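Local coordinates for putative branched-chain amino acid transport system substrate-binding protein (PDB 3TX6) that probably serves as the periplasmic solute-binding component of an ABC transporter, capturing lignin-derived aromatic acids such as p-coumaric acid and related compounds, at residues 183-194 against 209-220. Numbering follows the deposited sequence.
Sequences VLKLVAANPDAI and SLRERGYKGLIY. With ACY (acetic acid), chain F.
Tyr215 CB lies 3.9 Å from Val187 CG2, the first of a series of contacts that runs to the tip of the tyrosine. With CG anti to the backbone N (chi1 -175°), the ring extends from there toward the chain turn after helix 180-189. Ile194 CD1 sits 3.6 Å from the ring centroid and 12° off its normal, a CH-pi contact over one face, nearest to CZ (3.6 Å) and CE2; Gly217 N covers the opposite face. At CE1, Asn190 OD1 approaches obliquely. The tip ends in a short hydrogen bond, OH to Pro191 O at 2.7 Å, with the donor 54° out of the carbonyl plane. A phenylalanine here would probably keep the CH-pi contact but leave Pro191 O without this donor. Strand 193-197, helix 200-213 and strand 218-221 form a beta-alpha-beta unit of a periplasmic binding protein domain, with helix 180-189 packed beside it. The two strands pair in parallel: Ile194 N donates to Leu218 O at 3.0 Å, and Ile194 O accepts from Tyr220 N at 2.9 Å. Between the helices, Leu210 CD2 touches Val183 CG2; against strand 193-197, it meets Ile194 CD1 tip to tip at 3.6 Å. Farther out, Arg213 lays its CG against Val187 CG2, while Leu184 CD1 lies over one face of its guanidinium.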
ATOM      1  N   VAL A 183     -22.587  -5.729  11.370  1.00 28.80           N
ATOM      2  CA  VAL A 183     -22.092  -6.902  12.115  1.00 26.05           C
ATOM      3  C   VAL A 183     -23.260  -7.782  12.515  1.00 36.28           C
ATOM      4  O   VAL A 183     -23.132  -9.039  12.537  1.00 36.72           O
ATOM      5  CB  VAL A 183     -21.219  -6.513  13.359  1.00 33.60           C
ATOM      6  CG1 VAL A 183     -21.150  -7.635  14.384  1.00 41.00           C
ATOM      7  CG2 VAL A 183     -19.798  -6.137  12.912  1.00 31.93           C
ATOM      8  N   LEU A 184     -24.397  -7.156  12.830  0.50 35.57           N
ATOM      9  CA  LEU A 184     -25.613  -7.909  13.185  0.50 32.39           C
ATOM     10  C   LEU A 184     -26.018  -8.822  12.025  0.50 38.62           C
ATOM     11  O   LEU A 184     -26.313  -9.998  12.234  0.50 44.24           O
ATOM     12  CB  LEU A 184     -26.777  -6.969  13.552  0.50 33.53           C
ATOM     13  CG  LEU A 184     -28.066  -7.603  14.085  0.50 33.28           C
ATOM     14  CD1 LEU A 184     -27.997  -7.665  15.605  0.50 32.80           C
ATOM     15  CD2 LEU A 184     -29.303  -6.830  13.658  0.50 37.24           C
ATOM     16  N   LYS A 185     -26.001  -8.292  10.801  1.00 39.65           N
ATOM     17  CA  LYS A 185     -26.339  -9.104   9.628  1.00 41.24           C
ATOM     18  C   LYS A 185     -25.297 -10.170   9.341  1.00 39.78           C
ATOM     19  O   LYS A 185     -25.593 -11.297   9.078  1.00 35.40           O
ATOM     20  CB  LYS A 185     -26.490  -8.227   8.406  1.00 43.09           C
ATOM     21  CG  LYS A 185     -27.583  -7.206   8.587  1.00 46.35           C
ATOM     22  CD  LYS A 185     -27.940  -6.543   7.275  1.00 54.58           C
ATOM     23  CE  LYS A 185     -29.184  -5.684   7.421  1.00 51.99           C
ATOM     24  NZ  LYS A 185     -29.551  -5.044   6.128  1.00 65.11           N
ATOM     25  N   LEU A 186     -24.051  -9.780   9.339  1.00 34.74           N
ATOM     26  CA  LEU A 186     -22.965 -10.731   9.162  1.00 34.65           C
ATOM     27  C   LEU A 186     -22.992 -11.884  10.170  1.00 37.05           C
ATOM     28  O   LEU A 186     -22.864 -13.034   9.765  1.00 37.70           O
ATOM     29  CB  LEU A 186     -21.618 -10.012   9.231  1.00 32.53           C
ATOM     30  CG  LEU A 186     -21.272  -9.173   8.009  1.00 30.32           C
ATOM     31  CD1 LEU A 186     -20.107  -8.267   8.385  1.00 28.72           C
ATOM     32  CD2 LEU A 186     -20.906 -10.027   6.808  1.00 33.66           C
ATOM     33  N   VAL A 187     -23.147 -11.591  11.468  1.00 38.07           N
ATOM     34  CA  VAL A 187     -23.112 -12.656  12.492  1.00 38.39           C
ATOM     35  C   VAL A 187     -24.292 -13.614  12.314  1.00 36.62           C
ATOM     36  O   VAL A 187     -24.147 -14.848  12.572  1.00 36.41           O
ATOM     37  CB  VAL A 187     -23.061 -12.086  13.944  1.00 43.80           C
ATOM     38  CG1 VAL A 187     -23.669 -13.049  14.970  1.00 50.29           C
ATOM     39  CG2 VAL A 187     -21.619 -11.721  14.311  1.00 52.88           C
ATOM     40  N   ALA A 188     -25.428 -13.027  11.887  1.00 33.38           N
ATOM     41  CA  ALA A 188     -26.660 -13.727  11.585  1.00 36.37           C
ATOM     42  C   ALA A 188     -26.437 -14.722  10.453  1.00 44.27           C
ATOM     43  O   ALA A 188     -26.888 -15.886  10.533  1.00 42.42           O
ATOM     44  CB  ALA A 188     -27.718 -12.707  11.171  1.00 42.67           C
ATOM     45  N   ALA A 189     -25.758 -14.263   9.399  1.00 44.81           N
ATOM     46  CA  ALA A 189     -25.478 -15.092   8.229  1.00 37.82           C
ATOM     47  C   ALA A 189     -24.423 -16.145   8.560  1.00 33.38           C
ATOM     48  O   ALA A 189     -24.344 -17.169   7.900  1.00 43.36           O
ATOM     49  CB  ALA A 189     -25.019 -14.217   7.072  1.00 41.04           C
ATOM     50  N   ASN A 190     -23.595 -15.861   9.561  1.00 28.18           N
ATOM     51  CA  ASN A 190     -22.589 -16.814  10.108  1.00 31.87           C
ATOM     52  C   ASN A 190     -21.815 -17.543   9.003  1.00 34.71           C
ATOM     53  O   ASN A 190     -21.757 -18.784   8.971  1.00 34.75           O
ATOM     54  CB  ASN A 190     -23.157 -17.804  11.168  1.00 35.55           C
ATOM     55  CG  ASN A 190     -22.040 -18.535  11.953  1.00 42.49           C
ATOM     56  OD1 ASN A 190     -20.935 -17.987  12.188  1.00 34.48           O
ATOM     57  ND2 ASN A 190     -22.310 -19.779  12.346  1.00 44.12           N
ATOM     58  N   PRO A 191     -21.185 -16.753   8.117  1.00 30.09           N
ATOM     59  CA  PRO A 191     -20.319 -17.343   7.108  1.00 28.44           C
ATOM     60  C   PRO A 191     -19.140 -18.000   7.801  1.00 26.99           C
ATOM     61  O   PRO A 191     -18.836 -17.648   8.973  1.00 31.02           O
ATOM     62  CB  PRO A 191     -19.882 -16.144   6.281  1.00 27.36           C
ATOM     63  CG  PRO A 191     -19.944 -15.001   7.231  1.00 26.59           C
ATOM     64  CD  PRO A 191     -21.121 -15.275   8.111  1.00 32.13           C
ATOM     65  N   ASP A 192     -18.522 -18.962   7.138  1.00 26.51           N
ATOM     66  CA  ASP A 192     -17.316 -19.605   7.672  1.00 26.47           C
ATOM     67  C   ASP A 192     -16.156 -18.620   7.924  1.00 29.43           C
ATOM     68  O   ASP A 192     -15.320 -18.852   8.831  1.00 28.41           O
ATOM     69  CB  ASP A 192     -16.844 -20.707   6.733  1.00 25.53           C
ATOM     70  CG  ASP A 192     -17.854 -21.798   6.558  1.00 28.20           C
ATOM     71  OD1 ASP A 192     -18.705 -22.009   7.473  1.00 36.04           O
ATOM     72  OD2 ASP A 192     -17.769 -22.460   5.488  1.00 27.47           O
ATOM     73  N   ALA A 193     -16.071 -17.561   7.107  1.00 25.63           N
ATOM     74  CA  ALA A 193     -14.995 -16.564   7.209  1.00 22.77           C
ATOM     75  C   ALA A 193     -15.572 -15.187   6.841  1.00 21.77           C
ATOM     76  O   ALA A 193     -16.591 -15.079   6.155  1.00 22.70           O
ATOM     77  CB  ALA A 193     -13.799 -16.923   6.330  1.00 23.95           C
ATOM     78  N   ILE A 194     -14.969 -14.111   7.347  1.00 23.34           N
ATOM     79  CA  ILE A 194     -15.338 -12.774   6.879  1.00 24.85           C
ATOM     80  C   ILE A 194     -14.068 -12.053   6.443  1.00 25.75           C
ATOM     81  O   ILE A 194     -13.041 -12.169   7.096  1.00 22.60           O
ATOM     82  CB  ILE A 194     -16.050 -11.954   7.958  1.00 25.74           C
ATOM     83  CG1 ILE A 194     -17.446 -12.526   8.216  1.00 23.27           C
ATOM     84  CG2 ILE A 194     -16.196 -10.476   7.558  1.00 26.06           C
ATOM     85  CD1 ILE A 194     -18.082 -12.065   9.501  1.00 25.93           C
ATOM     86  N   SER A 209     -15.475  -5.535  16.871  1.00 28.97           N
ATOM     87  CA  SER A 209     -16.910  -5.591  16.895  1.00 28.48           C
ATOM     88  C   SER A 209     -17.434  -7.055  16.507  1.00 31.79           C
ATOM     89  O   SER A 209     -18.320  -7.633  17.162  1.00 30.23           O
ATOM     90  CB  SER A 209     -17.395  -4.448  15.987  1.00 27.94           C
ATOM     91  OG  SER A 209     -18.769  -4.478  15.754  1.00 39.55           O
ATOM     92  N   LEU A 210     -16.840  -7.706  15.510  1.00 30.23           N
ATOM     93  CA  LEU A 210     -17.258  -9.062  15.188  1.00 29.27           C
ATOM     94  C   LEU A 210     -16.960 -10.031  16.341  1.00 29.96           C
ATOM     95  O   LEU A 210     -17.814 -10.871  16.695  1.00 27.51           O
ATOM     96  CB  LEU A 210     -16.590  -9.551  13.889  1.00 32.37           C
ATOM     97  CG  LEU A 210     -17.172  -9.018  12.561  1.00 31.27           C
ATOM     98  CD1 LEU A 210     -16.120  -9.157  11.453  1.00 30.10           C
ATOM     99  CD2 LEU A 210     -18.488  -9.707  12.209  1.00 28.40           C
ATOM    100  N   ARG A 211     -15.744  -9.971  16.904  1.00 26.54           N
ATOM    101  CA  ARG A 211     -15.406 -10.916  17.983  1.00 30.19           C
ATOM    102  C   ARG A 211     -16.285 -10.723  19.230  1.00 33.13           C
ATOM    103  O   ARG A 211     -16.720 -11.700  19.870  1.00 30.24           O
ATOM    104  CB  ARG A 211     -13.917 -10.847  18.367  1.00 26.60           C
ATOM    105  CG  ARG A 211     -12.958 -11.418  17.321  1.00 27.75           C
ATOM    106  CD  ARG A 211     -13.373 -12.819  16.919  1.00 26.70           C
ATOM    107  NE  ARG A 211     -12.379 -13.456  16.081  1.00 27.55           N
ATOM    108  CZ  ARG A 211     -12.638 -14.357  15.134  1.00 21.04           C
ATOM    109  NH1 ARG A 211     -11.625 -14.858  14.419  1.00 23.76           N
ATOM    110  NH2 ARG A 211     -13.865 -14.824  14.947  1.00 26.04           N
ATOM    111  N   GLU A 212     -16.591  -9.474  19.559  0.50 32.58           N
ATOM    112  CA  GLU A 212     -17.467  -9.184  20.717  0.50 33.27           C
ATOM    113  C   GLU A 212     -18.948  -9.544  20.522  0.50 33.23           C
ATOM    114  O   GLU A 212     -19.734  -9.651  21.503  0.50 38.29           O
ATOM    115  CB  GLU A 212     -17.361  -7.704  21.074  0.50 32.86           C
ATOM    116  CG  GLU A 212     -15.977  -7.283  21.536  0.50 25.13           C
ATOM    117  CD  GLU A 212     -15.892  -5.783  21.706  0.50 31.84           C
ATOM    118  OE1 GLU A 212     -16.960  -5.180  21.934  0.50 33.01           O
ATOM    119  OE2 GLU A 212     -14.787  -5.216  21.609  0.50 34.32           O
ATOM    120  N   ARG A 213     -19.351  -9.694  19.272  1.00 31.12           N
ATOM    121  CA  ARG A 213     -20.744 -10.145  18.943  1.00 34.90           C
ATOM    122  C   ARG A 213     -20.850 -11.653  18.903  1.00 28.94           C
ATOM    123  O   ARG A 213     -21.943 -12.212  18.792  1.00 48.71           O
ATOM    124  CB  ARG A 213     -21.150  -9.585  17.583  1.00 35.47           C
ATOM    125  CG  ARG A 213     -22.497 -10.020  17.007  1.00 44.07           C
ATOM    126  CD  ARG A 213     -23.617  -9.163  17.546  1.00 43.47           C
ATOM    127  NE  ARG A 213     -24.924  -9.783  17.337  1.00 61.34           N
ATOM    128  CZ  ARG A 213     -26.078  -9.334  17.844  1.00 49.63           C
ATOM    129  NH1 ARG A 213     -26.108  -8.235  18.610  1.00 67.25           N
ATOM    130  NH2 ARG A 213     -27.223  -9.984  17.583  1.00 54.08           N
ATOM    131  N   GLY A 214     -19.707 -12.316  18.964  1.00 32.04           N
ATOM    132  CA  GLY A 214     -19.690 -13.754  19.058  1.00 33.29           C
ATOM    133  C   GLY A 214     -19.448 -14.426  17.730  1.00 35.27           C
ATOM    134  O   GLY A 214     -19.731 -15.607  17.628  1.00 39.07           O
ATOM    135  N   TYR A 215     -18.869 -13.712  16.742  1.00 36.75           N
ATOM    136  CA  TYR A 215     -18.453 -14.359  15.532  1.00 33.31           C
ATOM    137  C   TYR A 215     -17.257 -15.315  15.829  1.00 30.13           C
ATOM    138  O   TYR A 215     -16.273 -14.905  16.473  1.00 32.44           O
ATOM    139  CB  TYR A 215     -18.085 -13.313  14.461  1.00 29.14           C
ATOM    140  CG  TYR A 215     -17.772 -13.970  13.145  1.00 30.31           C
ATOM    141  CD1 TYR A 215     -18.753 -14.731  12.475  1.00 31.52           C
ATOM    142  CD2 TYR A 215     -16.488 -13.936  12.624  1.00 29.36           C
ATOM    143  CE1 TYR A 215     -18.459 -15.380  11.297  1.00 29.64           C
ATOM    144  CE2 TYR A 215     -16.182 -14.578  11.429  1.00 24.49           C
ATOM    145  CZ  TYR A 215     -17.182 -15.294  10.771  1.00 24.49           C
ATOM    146  OH  TYR A 215     -16.852 -15.939   9.613  1.00 24.80           O
ATOM    147  N   LYS A 216     -17.344 -16.565  15.353  1.00 29.11           N
ATOM    148  CA  LYS A 216     -16.323 -17.587  15.629  1.00 30.01           C
ATOM    149  C   LYS A 216     -15.493 -18.000  14.455  1.00 27.94           C
ATOM    150  O   LYS A 216     -14.485 -18.719  14.606  1.00 37.18           O
ATOM    151  CB  LYS A 216     -16.951 -18.857  16.226  1.00 38.60           C
ATOM    152  CG  LYS A 216     -17.134 -18.837  17.739  1.00 52.30           C
ATOM    153  CD  LYS A 216     -18.175 -17.806  18.138  1.00 52.62           C
ATOM    154  CE  LYS A 216     -19.072 -18.264  19.286  1.00 53.62           C
ATOM    155  NZ  LYS A 216     -20.364 -17.546  19.244  1.00 44.89           N
ATOM    156  N   GLY A 217     -15.896 -17.550  13.271  1.00 25.93           N
ATOM    157  CA  GLY A 217     -15.182 -17.894  12.047  1.00 30.13           C
ATOM    158  C   GLY A 217     -13.848 -17.205  11.915  1.00 23.05           C
ATOM    159  O   GLY A 217     -13.489 -16.333  12.737  1.00 28.40           O
ATOM    160  N   LEU A 218     -13.093 -17.646  10.901  1.00 25.71           N
ATOM    161  CA  LEU A 218     -11.843 -17.001  10.564  1.00 20.09           C
ATOM    162  C   LEU A 218     -12.101 -15.575  10.048  1.00 23.22           C
ATOM    163  O   LEU A 218     -13.045 -15.341   9.290  1.00 26.39           O
ATOM    164  CB  LEU A 218     -11.003 -17.834   9.581  1.00 23.14           C
ATOM    165  CG  LEU A 218     -10.440 -19.192  10.064  1.00 22.28           C
ATOM    166  CD1 LEU A 218      -9.626 -19.902   8.976  1.00 28.36           C
ATOM    167  CD2 LEU A 218      -9.584 -18.983  11.324  1.00 28.19           C
ATOM    168  N   ILE A 219     -11.282 -14.619  10.493  1.00 25.53           N
ATOM    169  CA  ILE A 219     -11.336 -13.232   9.931  1.00 24.19           C
ATOM    170  C   ILE A 219     -10.054 -12.894   9.189  1.00 24.66           C
ATOM    171  O   ILE A 219      -8.902 -13.244   9.644  1.00 21.89           O
ATOM    172  CB  ILE A 219     -11.539 -12.170  11.034  1.00 23.33           C
ATOM    173  CG1 ILE A 219     -12.835 -12.433  11.801  1.00 26.20           C
ATOM    174  CG2 ILE A 219     -11.514 -10.737  10.454  1.00 26.00           C
ATOM    175  CD1 ILE A 219     -12.993 -11.575  13.075  1.00 30.65           C
ATOM    176  N   TYR A 220     -10.263 -12.293   8.010  1.00 20.98           N
ATOM    177  CA  TYR A 220      -9.196 -11.991   7.092  1.00 23.59           C
ATOM    178  C   TYR A 220      -9.127 -10.489   6.889  1.00 23.80           C
ATOM    179  O   TYR A 220     -10.165  -9.785   6.762  1.00 20.33           O
ATOM    180  CB  TYR A 220      -9.424 -12.722   5.751  1.00 21.13           C
ATOM    181  CG  TYR A 220      -9.236 -14.249   5.829  1.00 18.91           C
ATOM    182  CD1 TYR A 220     -10.222 -15.112   6.369  1.00 24.42           C
ATOM    183  CD2 TYR A 220      -8.079 -14.820   5.386  1.00 21.83           C
ATOM    184  CE1 TYR A 220      -9.990 -16.490   6.473  1.00 22.43           C
ATOM    185  CE2 TYR A 220      -7.858 -16.206   5.474  1.00 22.77           C
ATOM    186  CZ  TYR A 220      -8.816 -17.039   6.022  1.00 22.24           C
ATOM    187  OH  TYR A 220      -8.556 -18.417   6.068  1.00 24.78           O
TER
HETATM  188  C   ACY F 388     -20.068 -21.270  15.217  1.00 40.63           C
HETATM  189  O   ACY F 388     -19.229 -22.096  15.659  1.00 55.24           O
HETATM  190  OXT ACY F 388     -20.388 -21.200  14.000  1.00 66.39           O
HETATM  191  CH3 ACY F 388     -20.710 -20.318  16.176  1.00 45.62           C
HETATM  192  O   HOH W   1     -19.707 -17.704  14.579  1.00 34.72           O